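Local coordinates for SusD family protein (Bacteroides uniformis, PDB 7KV1) that binds glycans at the cell surface of this human gut bacterium, probably beta-glucans, as a member of the SusD family, at residues Asp351-Ala356 with Asn435-Arg440; Thr357-Ala362 with Tyr381-Lys386; Asp125-Leu130 with Met146-Leu151. All blocks are in the same frame, centred on the assembly; numbering follows the deposited sequence.

Interaction 1: Asp351-Ala356 with Asn435-Arg440; sequences DKRRDA and NEVRTR
Arg-353 meets Val-437 through a single guanidinium nitrogen: NH1 stands 4.0 Å from Val-437 CG1, the side chains crossing at about a right angle. From CB outward, CG lies anti to the carbonyl carbon (chi1 -66°), and the chain, touching Phe-272, Leu-443 and Leu-460, bends at chi3 to turn NE and NH2 back to Asp-351. Arg-353 NE donates to Asp-351 OD1 at 3.0 Å on the syn lone pair, and Arg-353 NH2 reaches Asp-351 OD2 at 2.8 Å, the oxygen lying in the guanidinium plane. Asp-351 OD1 also takes Arg-353 N at 2.9 Å on the anti side, tilted out of the carboxylate plane, capping the turn into helix 353-357. NH1 pairs with Glu-461 and NH2 with Glu-457; Arg-438 shares Glu-457, and Arg-440 gives NH2 to Glu-461 and NH1 to Glu-285. A leucine here would probably leave Asp-351 without its two guanidinium donors and take one positive partner from Glu-457 and Glu-461. Lys-352, an exposed residue, brings CD to 4.1 Å from Arg-440 O. The direct touch is slight: the segments are joined mainly through two glutamates that each pair with arginines from both sides, and by the backbone bond of Lys-352 to Ala-441.

Interaction 2: Thr357-Ala362 with Tyr381-Lys386; sequences TCWVIA and YRPYDK
Pro-383 O is gripped by two nitrogens of Arg-382, NE at 3.0 Å and NH2 at 2.9 Å. Arg-382 NH2 lies almost in line with the C=O, though its N-H is bent away from it (145°), whereas NE comes from above the carbonyl plane. This side-on grip helps fix the rotation of the guanidinium, which lies flat on the indole of Trp-359, the planes 15° apart. Arg-382 CZ sits 3.7 Å from the centroid of the Trp-359 six-membered ring, a cation-pi contact over the face. Arg-382 NH1 comes closest, 3.3 Å from Trp-359 CE2, while CD makes a CH-pi contact over the same ring. Arg-382 gets there by placing CG between its backbone N and carbonyl carbon (chi1 68°) and bending at chi2 and chi3. Trp-359 belongs to strand 358-360, antiparallel to strand 376-378 in a small two-stranded sheet, and the loop after the second strand brings Arg-382 back across the indole. The layers continue on both sides: Tyr-384 CE1 lies over the guanidinium face opposite Trp-359, and Ile-361 CD1 packs on the far face of the indole. Pro-383 CD also touches Trp-359 CZ3, at 4.1 Å. Arg-382 NH1 has a salt-bridge partner in Asp-324.

Interaction 3: Asp125-Leu130 with Met146-Leu151; sequences DLLKYL and MQARLL
Ala-148 CB is met by two leucines: Leu-126 CD1 lies 3.6 Å from it and Leu-127 CG 4.0 Å. Next to it, both methyls of Leu-127 rest side by side against one methylene of Arg-149, CD1 and CD2 each standing 3.9 Å from Arg-149 CG, with the two side chains crossing at about a right angle. The leucines reach over by different routes. Leu-126 sets CG anti to the backbone N (chi1 177°), whereas Leu-127 keeps CG beside its own N (chi1 -68°), and the two side chains come at the alanine from different directions. With only a methyl at this point, the backbones come near, Leu-126 CA and Ala-148 CA being 7.0 Å apart. The short helical segments pass 9.6 Å apart at 156°, nearly antiparallel, as successive helices 110-129 and 138-162 of one helical hairpin, consistent with the tetratricopeptide-like helix pairs of this family. Further out, the arginine whose CG packs on Leu-127 is anchored at its head: NE pairs with Glu-195 of helix 185-201 and NH1 with Glu-145, one turn earlier on its own helix. That same Glu-145 also touches Leu-127 and Leu-130, while Leu-130 leans on Ile-47 of helix 44-55. Next to Ala-148 in sequence, Gln-147 has OE1 hydrogen-bonded to Tyr-55 OH and Arg-227 NH1.

Interactions 1 and 2 are buried neighbours: helix 353-357 runs straight into strand 358-360, and the centres of the two interactions lie 19 Å apart. Interaction 3, partly buried, sits across the chain's centre, about 39 Å from either in centre-to-centre distance, and belongs to the starch-binding-associated region, whereas the other two lie within the SusD family region. An arginine takes part in each contact, but in a different role. In interaction 1 it is one member of a network of charges between helices; in interaction 2 its flat face lies on an aromatic where strand meets loop; in interaction 3 just its aliphatic stem packs against leucine, in an otherwise apolar helix-to-helix seam.

Interaction 1: Asp351-Ala356 with Asn435-Arg440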
loop_
_atom_site.group_PDB
_atom_site.type_symbol
_atom_site.label_atom_id
_atom_site.label_comp_id
_atom_site.label_asym_id
_atom_site.label_seq_id
_atom_site.Cartn_x
_atom_site.Cartn_y
_atom_site.Cartn_z
ATOM N N ASP A 351 -22.608 -9.432 2.062
ATOM C CA ASP A 351 -21.196 -9.214 1.624
ATOM C C ASP A 351 -20.257 -10.100 2.447
ATOM O O ASP A 351 -20.085 -9.857 3.647
ATOM C CB ASP A 351 -20.816 -7.739 1.675
ATOM C CG ASP A 351 -19.592 -7.394 0.841
ATOM O OD1 ASP A 351 -18.710 -8.249 0.807
ATOM O OD2 ASP A 351 -19.562 -6.262 0.222
ATOM N N LYS A 352 -19.626 -11.076 1.808
ATOM C CA LYS A 352 -18.716 -12.005 2.501
ATOM C C LYS A 352 -17.482 -11.254 3.000
ATOM O O LYS A 352 -16.787 -11.809 3.843
ATOM C CB LYS A 352 -18.324 -13.167 1.591
ATOM C CG LYS A 352 -19.460 -14.121 1.280
ATOM C CD LYS A 352 -19.063 -15.220 0.346
ATOM C CE LYS A 352 -20.204 -16.180 0.093
ATOM N NZ LYS A 352 -19.779 -17.232 -0.857
ATOM N N ARG A 353 -17.206 -10.049 2.494
ATOM C CA ARG A 353 -16.001 -9.293 2.911
ATOM C C ARG A 353 -16.196 -8.744 4.321
ATOM O O ARG A 353 -15.197 -8.569 4.993
ATOM C CB ARG A 353 -15.682 -8.178 1.924
ATOM C CG ARG A 353 -15.286 -8.732 0.571
ATOM C CD ARG A 353 -15.173 -7.671 -0.511
ATOM N NE ARG A 353 -16.482 -7.099 -0.822
ATOM C CZ ARG A 353 -16.761 -6.430 -1.920
ATOM N NH1 ARG A 353 -15.832 -6.231 -2.828
ATOM N NH2 ARG A 353 -17.979 -5.952 -2.100
ATOM N N ARG A 354 -17.429 -8.521 4.757
ATOM C CA ARG A 354 -17.670 -7.883 6.075
ATOM C C ARG A 354 -17.034 -8.709 7.198
ATOM O O ARG A 354 -16.279 -8.130 7.978
ATOM C CB ARG A 354 -19.141 -7.684 6.392
ATOM C CG ARG A 354 -19.323 -6.917 7.694
ATOM C CD ARG A 354 -20.766 -6.590 7.961
ATOM N NE ARG A 354 -21.461 -7.771 8.428
ATOM C CZ ARG A 354 -22.740 -7.809 8.780
ATOM N NH1 ARG A 354 -23.503 -6.736 8.685
ATOM N NH2 ARG A 354 -23.264 -8.938 9.213
ATOM N N ASP A 355 -17.334 -10.002 7.308
ATOM C CA ASP A 355 -16.775 -10.790 8.441
ATOM C C ASP A 355 -15.261 -11.017 8.241
ATOM O O ASP A 355 -14.554 -11.080 9.243
ATOM C CB ASP A 355 -17.595 -12.055 8.679
ATOM C CG ASP A 355 -19.004 -11.794 9.213
ATOM O OD1 ASP A 355 -19.352 -10.610 9.597
ATOM O OD2 ASP A 355 -19.758 -12.762 9.209
ATOM N N ALA A 356 -14.732 -11.034 7.020
ATOM C CA ALA A 356 -13.267 -11.186 6.794
ATOM C C ALA A 356 -12.539 -9.862 7.051
ATOM O O ALA A 356 -11.289 -9.879 7.133
ATOM C CB ALA A 356 -12.961 -11.633 5.390
ATOM N N ASN A 435 -17.874 -7.293 -11.929
ATOM C CA ASN A 435 -18.866 -8.283 -11.429
ATOM C C ASN A 435 -18.157 -9.551 -10.929
ATOM O O ASN A 435 -18.719 -10.205 -10.028
ATOM C CB ASN A 435 -19.965 -8.578 -12.450
ATOM C CG ASN A 435 -20.993 -7.472 -12.512
ATOM O OD1 ASN A 435 -21.031 -6.636 -11.610
ATOM N ND2 ASN A 435 -21.826 -7.455 -13.559
ATOM N N GLU A 436 -16.986 -9.894 -11.468
ATOM C CA GLU A 436 -16.160 -11.043 -10.977
ATOM C C GLU A 436 -15.771 -10.795 -9.506
ATOM O O GLU A 436 -15.828 -11.739 -8.710
ATOM C CB GLU A 436 -14.933 -11.168 -11.880
ATOM C CG GLU A 436 -14.182 -12.479 -11.898
ATOM C CD GLU A 436 -13.339 -12.644 -13.171
ATOM O OE1 GLU A 436 -13.859 -12.219 -14.272
ATOM O OE2 GLU A 436 -12.133 -13.152 -13.093
ATOM N N VAL A 437 -15.388 -9.561 -9.177
ATOM C CA VAL A 437 -15.093 -9.114 -7.784
ATOM C C VAL A 437 -16.384 -9.154 -6.957
ATOM O O VAL A 437 -16.338 -9.707 -5.856
ATOM C CB VAL A 437 -14.420 -7.728 -7.752
ATOM C CG1 VAL A 437 -14.165 -7.235 -6.341
ATOM C CG2 VAL A 437 -13.112 -7.708 -8.535
ATOM N N ARG A 438 -17.483 -8.575 -7.424
ATOM C CA ARG A 438 -18.762 -8.555 -6.651
ATOM C C ARG A 438 -19.229 -9.988 -6.399
ATOM O O ARG A 438 -19.576 -10.302 -5.263
ATOM C CB ARG A 438 -19.823 -7.780 -7.416
ATOM C CG ARG A 438 -19.568 -6.285 -7.443
ATOM C CD ARG A 438 -20.742 -5.476 -7.946
ATOM N NE ARG A 438 -21.957 -5.608 -7.161
ATOM C CZ ARG A 438 -22.266 -4.888 -6.082
ATOM N NH1 ARG A 438 -21.421 -3.993 -5.572
ATOM N NH2 ARG A 438 -23.432 -5.100 -5.500
ATOM N N THR A 439 -19.194 -10.845 -7.420
ATOM C CA THR A 439 -19.658 -12.255 -7.311
ATOM C C THR A 439 -18.813 -12.998 -6.270
ATOM O O THR A 439 -19.384 -13.765 -5.486
ATOM C CB THR A 439 -19.605 -12.980 -8.663
ATOM O OG1 THR A 439 -20.461 -12.236 -9.506
ATOM C CG2 THR A 439 -20.125 -14.401 -8.606
ATOM N N ARG A 440 -17.485 -12.805 -6.252
ATOM C CA ARG A 440 -16.599 -13.504 -5.278
ATOM C C ARG A 440 -17.041 -13.089 -3.867
ATOM O O ARG A 440 -17.011 -13.911 -2.903
ATOM C CB ARG A 440 -15.121 -13.220 -5.606
ATOM C CG ARG A 440 -14.120 -14.031 -4.794
ATOM C CD ARG A 440 -13.814 -13.335 -3.461
ATOM N NE ARG A 440 -12.996 -12.119 -3.625
ATOM C CZ ARG A 440 -11.671 -12.129 -3.815
ATOM N NH1 ARG A 440 -11.014 -13.278 -3.885
ATOM N NH2 ARG A 440 -11.005 -10.988 -3.963
#

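Interaction 2: Thr357-Ala362 with Tyr381-Lys386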
loop_
_atom_site.group_PDB
_atom_site.type_symbol
_atom_site.label_atom_id
_atom_site.label_comp_id
_atom_site.label_asym_id
_atom_site.label_seq_id
_atom_site.Cartn_x
_atom_site.Cartn_y
_atom_site.Cartn_z
ATOM N N THR A 357 -13.266 -8.763 7.130
ATOM C CA THR A 357 -12.663 -7.397 7.233
ATOM C C THR A 357 -12.724 -6.935 8.689
ATOM O O THR A 357 -11.759 -6.325 9.179
ATOM C CB THR A 357 -13.360 -6.439 6.257
ATOM O OG1 THR A 357 -13.093 -6.887 4.926
ATOM C CG2 THR A 357 -12.887 -5.019 6.427
ATOM N N CYS A 358 -13.852 -7.192 9.337
ATOM C CA CYS A 358 -14.253 -6.569 10.608
ATOM C C CYS A 358 -14.219 -7.629 11.699
ATOM O O CYS A 358 -15.036 -8.561 11.646
ATOM C CB CYS A 358 -15.640 -5.945 10.500
ATOM S SG CYS A 358 -15.832 -4.809 9.103
ATOM N N TRP A 359 -13.294 -7.505 12.642
ATOM C CA TRP A 359 -13.275 -8.330 13.876
ATOM C C TRP A 359 -14.099 -7.609 14.932
ATOM O O TRP A 359 -13.644 -6.561 15.416
ATOM C CB TRP A 359 -11.841 -8.568 14.314
ATOM C CG TRP A 359 -11.701 -9.250 15.634
ATOM C CD1 TRP A 359 -12.619 -10.034 16.282
ATOM C CD2 TRP A 359 -10.521 -9.231 16.449
ATOM N NE1 TRP A 359 -12.081 -10.515 17.444
ATOM C CE2 TRP A 359 -10.790 -10.044 17.567
ATOM C CE3 TRP A 359 -9.272 -8.612 16.332
ATOM C CZ2 TRP A 359 -9.861 -10.193 18.590
ATOM C CZ3 TRP A 359 -8.335 -8.796 17.324
ATOM C CH2 TRP A 359 -8.630 -9.591 18.431
ATOM N N VAL A 360 -15.320 -8.079 15.181
ATOM C CA VAL A 360 -16.275 -7.410 16.099
ATOM C C VAL A 360 -16.140 -8.124 17.441
ATOM O O VAL A 360 -16.332 -9.355 17.481
ATOM C CB VAL A 360 -17.727 -7.469 15.600
ATOM C CG1 VAL A 360 -18.685 -6.887 16.635
ATOM C CG2 VAL A 360 -17.905 -6.764 14.263
ATOM N N ILE A 361 -15.828 -7.383 18.491
ATOM C CA ILE A 361 -15.760 -7.941 19.872
ATOM C C ILE A 361 -17.077 -7.602 20.582
ATOM O O ILE A 361 -17.454 -6.443 20.586
ATOM C CB ILE A 361 -14.491 -7.414 20.553
ATOM C CG1 ILE A 361 -13.273 -7.860 19.727
ATOM C CG2 ILE A 361 -14.443 -7.874 22.007
ATOM C CD1 ILE A 361 -11.942 -7.496 20.281
ATOM N N ALA A 362 -17.798 -8.614 21.078
ATOM C CA ALA A 362 -19.071 -8.470 21.834
ATOM C C ALA A 362 -18.882 -7.425 22.949
ATOM O O ALA A 362 -17.788 -7.429 23.568
ATOM C CB ALA A 362 -19.473 -9.819 22.383
ATOM N N TYR A 381 -5.525 -8.728 9.421
ATOM C CA TYR A 381 -4.171 -8.827 10.011
ATOM C C TYR A 381 -4.276 -8.938 11.537
ATOM O O TYR A 381 -3.346 -8.518 12.211
ATOM C CB TYR A 381 -3.295 -7.653 9.532
ATOM C CG TYR A 381 -3.027 -7.644 8.044
ATOM C CD1 TYR A 381 -2.140 -8.546 7.475
ATOM C CD2 TYR A 381 -3.614 -6.700 7.208
ATOM C CE1 TYR A 381 -1.872 -8.537 6.114
ATOM C CE2 TYR A 381 -3.355 -6.679 5.845
ATOM C CZ TYR A 381 -2.478 -7.602 5.293
ATOM O OH TYR A 381 -2.184 -7.608 3.956
ATOM N N ARG A 382 -5.345 -9.545 12.056
ATOM C CA ARG A 382 -5.525 -9.691 13.510
ATOM C C ARG A 382 -4.505 -10.701 14.040
ATOM O O ARG A 382 -4.005 -11.573 13.322
ATOM C CB ARG A 382 -6.968 -10.038 13.873
ATOM C CG ARG A 382 -7.417 -11.420 13.429
ATOM C CD ARG A 382 -8.434 -11.926 14.415
ATOM N NE ARG A 382 -7.793 -12.310 15.654
ATOM C CZ ARG A 382 -8.417 -12.838 16.698
ATOM N NH1 ARG A 382 -9.721 -13.030 16.693
ATOM N NH2 ARG A 382 -7.720 -13.145 17.770
ATOM N N PRO A 383 -4.097 -10.551 15.316
ATOM C CA PRO A 383 -3.152 -11.480 15.925
ATOM C C PRO A 383 -3.849 -12.813 16.232
ATOM O O PRO A 383 -5.015 -12.789 16.660
ATOM C CB PRO A 383 -2.703 -10.784 17.215
ATOM C CG PRO A 383 -3.898 -9.913 17.571
ATOM C CD PRO A 383 -4.490 -9.480 16.240
ATOM N N TYR A 384 -3.105 -13.893 16.006
ATOM C CA TYR A 384 -3.404 -15.297 16.397
ATOM C C TYR A 384 -2.160 -15.942 17.010
ATOM O O TYR A 384 -1.087 -15.777 16.416
ATOM C CB TYR A 384 -3.790 -16.122 15.168
ATOM C CG TYR A 384 -5.183 -15.846 14.680
ATOM C CD1 TYR A 384 -6.272 -16.160 15.468
ATOM C CD2 TYR A 384 -5.412 -15.234 13.466
ATOM C CE1 TYR A 384 -7.561 -15.906 15.047
ATOM C CE2 TYR A 384 -6.696 -14.979 13.025
ATOM C CZ TYR A 384 -7.766 -15.308 13.817
ATOM O OH TYR A 384 -9.027 -15.048 13.422
ATOM N N ASP A 385 -2.304 -16.744 18.078
ATOM C CA ASP A 385 -1.152 -17.478 18.697
ATOM C C ASP A 385 -0.415 -18.291 17.626
ATOM O O ASP A 385 0.815 -18.203 17.542
ATOM C CB ASP A 385 -1.572 -18.406 19.843
ATOM C CG ASP A 385 -2.208 -17.676 21.007
ATOM O OD1 ASP A 385 -1.824 -16.529 21.278
ATOM O OD2 ASP A 385 -3.120 -18.243 21.599
ATOM N N LYS A 386 -1.139 -19.020 16.790
ATOM C CA LYS A 386 -0.520 -19.888 15.754
ATOM C C LYS A 386 0.405 -19.085 14.823
ATOM O O LYS A 386 1.188 -19.735 14.143
ATOM C CB LYS A 386 -1.618 -20.599 14.960
ATOM C CG LYS A 386 -2.527 -19.676 14.160
ATOM C CD LYS A 386 -3.460 -20.411 13.227
ATOM C CE LYS A 386 -3.874 -19.580 12.035
ATOM N NZ LYS A 386 -2.732 -19.421 11.108
#

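Interaction 3: Asp125-Leu130 with Met146-Leu151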
loop_
_atom_site.group_PDB
_atom_site.type_symbol
_atom_site.label_atom_id
_atom_site.label_comp_id
_atom_site.label_asym_id
_atom_site.label_seq_id
_atom_site.Cartn_x
_atom_site.Cartn_y
_atom_site.Cartn_z
ATOM N N ASP A 125 23.722 1.167 -5.514
ATOM C CA ASP A 125 24.962 0.387 -5.239
ATOM C C ASP A 125 24.975 -0.903 -6.060
ATOM O O ASP A 125 25.979 -1.138 -6.749
ATOM C CB ASP A 125 25.051 -0.004 -3.771
ATOM C CG ASP A 125 25.519 1.125 -2.873
ATOM O OD1 ASP A 125 26.189 2.060 -3.395
ATOM O OD2 ASP A 125 25.216 1.055 -1.657
ATOM N N LEU A 126 23.921 -1.720 -5.954
ATOM C CA LEU A 126 23.772 -2.973 -6.743
ATOM C C LEU A 126 24.008 -2.631 -8.216
ATOM O O LEU A 126 24.796 -3.346 -8.856
ATOM C CB LEU A 126 22.397 -3.603 -6.486
ATOM C CG LEU A 126 22.023 -4.881 -7.258
ATOM C CD1 LEU A 126 21.844 -4.631 -8.745
ATOM C CD2 LEU A 126 23.018 -5.996 -7.039
ATOM N N LEU A 127 23.409 -1.554 -8.733
ATOM C CA LEU A 127 23.548 -1.199 -10.163
ATOM C C LEU A 127 24.995 -0.783 -10.476
ATOM O O LEU A 127 25.452 -1.118 -11.562
ATOM C CB LEU A 127 22.524 -0.122 -10.538
ATOM C CG LEU A 127 21.085 -0.634 -10.493
ATOM C CD1 LEU A 127 20.080 0.492 -10.317
ATOM C CD2 LEU A 127 20.764 -1.458 -11.734
ATOM N N LYS A 128 25.709 -0.117 -9.563
ATOM C CA LYS A 128 27.157 0.201 -9.742
ATOM C C LYS A 128 27.949 -1.110 -9.865
ATOM O O LYS A 128 28.663 -1.262 -10.863
ATOM C CB LYS A 128 27.675 1.060 -8.583
ATOM C CG LYS A 128 29.118 1.535 -8.726
ATOM C CD LYS A 128 29.573 2.486 -7.625
ATOM C CE LYS A 128 29.880 1.776 -6.321
ATOM N NZ LYS A 128 30.413 2.714 -5.304
ATOM N N TYR A 129 27.777 -2.034 -8.909
ATOM C CA TYR A 129 28.493 -3.331 -8.800
ATOM C C TYR A 129 28.283 -4.205 -10.045
ATOM O O TYR A 129 29.182 -5.042 -10.296
ATOM C CB TYR A 129 28.070 -4.166 -7.584
ATOM C CG TYR A 129 28.163 -3.499 -6.230
ATOM C CD1 TYR A 129 28.960 -2.382 -6.018
ATOM C CD2 TYR A 129 27.454 -3.997 -5.143
ATOM C CE1 TYR A 129 29.022 -1.758 -4.782
ATOM C CE2 TYR A 129 27.510 -3.389 -3.899
ATOM C CZ TYR A 129 28.307 -2.267 -3.713
ATOM O OH TYR A 129 28.372 -1.642 -2.500
ATOM N N LEU A 130 27.175 -4.065 -10.786
ATOM C CA LEU A 130 26.830 -5.025 -11.872
ATOM C C LEU A 130 27.842 -4.972 -13.026
ATOM O O LEU A 130 28.016 -6.020 -13.662
ATOM C CB LEU A 130 25.406 -4.790 -12.383
ATOM C CG LEU A 130 24.307 -5.476 -11.567
ATOM C CD1 LEU A 130 22.936 -5.143 -12.131
ATOM C CD2 LEU A 130 24.492 -6.987 -11.524
ATOM N N MET A 146 17.150 -5.386 -13.456
ATOM C CA MET A 146 15.730 -4.997 -13.565
ATOM C C MET A 146 15.061 -5.134 -12.197
ATOM O O MET A 146 14.194 -4.311 -11.903
ATOM C CB MET A 146 15.030 -5.812 -14.647
ATOM C CG MET A 146 15.449 -5.376 -16.062
ATOM S SD MET A 146 15.746 -3.591 -16.320
ATOM C CE MET A 146 16.588 -3.585 -17.907
ATOM N N GLN A 147 15.462 -6.096 -11.368
ATOM C CA GLN A 147 14.912 -6.210 -9.993
ATOM C C GLN A 147 15.315 -4.955 -9.200
ATOM O O GLN A 147 14.450 -4.335 -8.541
ATOM C CB GLN A 147 15.379 -7.482 -9.300
ATOM C CG GLN A 147 14.632 -8.740 -9.694
ATOM C CD GLN A 147 15.290 -9.941 -9.057
ATOM O OE1 GLN A 147 15.100 -10.224 -7.885
ATOM N NE2 GLN A 147 16.072 -10.663 -9.840
ATOM N N ALA A 148 16.575 -4.546 -9.280
ATOM C CA ALA A 148 17.053 -3.360 -8.540
ATOM C C ALA A 148 16.311 -2.116 -9.043
ATOM O O ALA A 148 15.922 -1.264 -8.208
ATOM C CB ALA A 148 18.552 -3.213 -8.668
ATOM N N ARG A 149 16.102 -1.987 -10.354
ATOM C CA ARG A 149 15.472 -0.753 -10.888
ATOM C C ARG A 149 13.988 -0.685 -10.470
ATOM O O ARG A 149 13.490 0.413 -10.164
ATOM C CB ARG A 149 15.708 -0.637 -12.388
ATOM C CG ARG A 149 17.166 -0.318 -12.713
ATOM C CD ARG A 149 17.492 -0.435 -14.185
ATOM N NE ARG A 149 16.887 0.655 -14.924
ATOM C CZ ARG A 149 16.821 0.717 -16.245
ATOM N NH1 ARG A 149 17.386 -0.232 -16.992
ATOM N NH2 ARG A 149 16.249 1.754 -16.827
ATOM N N LEU A 150 13.310 -1.818 -10.456
ATOM C CA LEU A 150 11.880 -1.880 -10.077
ATOM C C LEU A 150 11.726 -1.575 -8.582
ATOM O O LEU A 150 10.782 -0.834 -8.224
ATOM C CB LEU A 150 11.335 -3.259 -10.458
ATOM C CG LEU A 150 9.844 -3.472 -10.173
ATOM C CD1 LEU A 150 9.005 -2.294 -10.644
ATOM C CD2 LEU A 150 9.383 -4.760 -10.838
ATOM N N LEU A 151 12.618 -2.082 -7.733
ATOM C CA LEU A 151 12.629 -1.759 -6.288
ATOM C C LEU A 151 12.852 -0.262 -6.139
ATOM O O LEU A 151 12.175 0.379 -5.337
ATOM C CB LEU A 151 13.722 -2.543 -5.565
ATOM C CG LEU A 151 13.371 -3.974 -5.213
ATOM C CD1 LEU A 151 14.628 -4.729 -4.821
ATOM C CD2 LEU A 151 12.361 -4.031 -4.073
#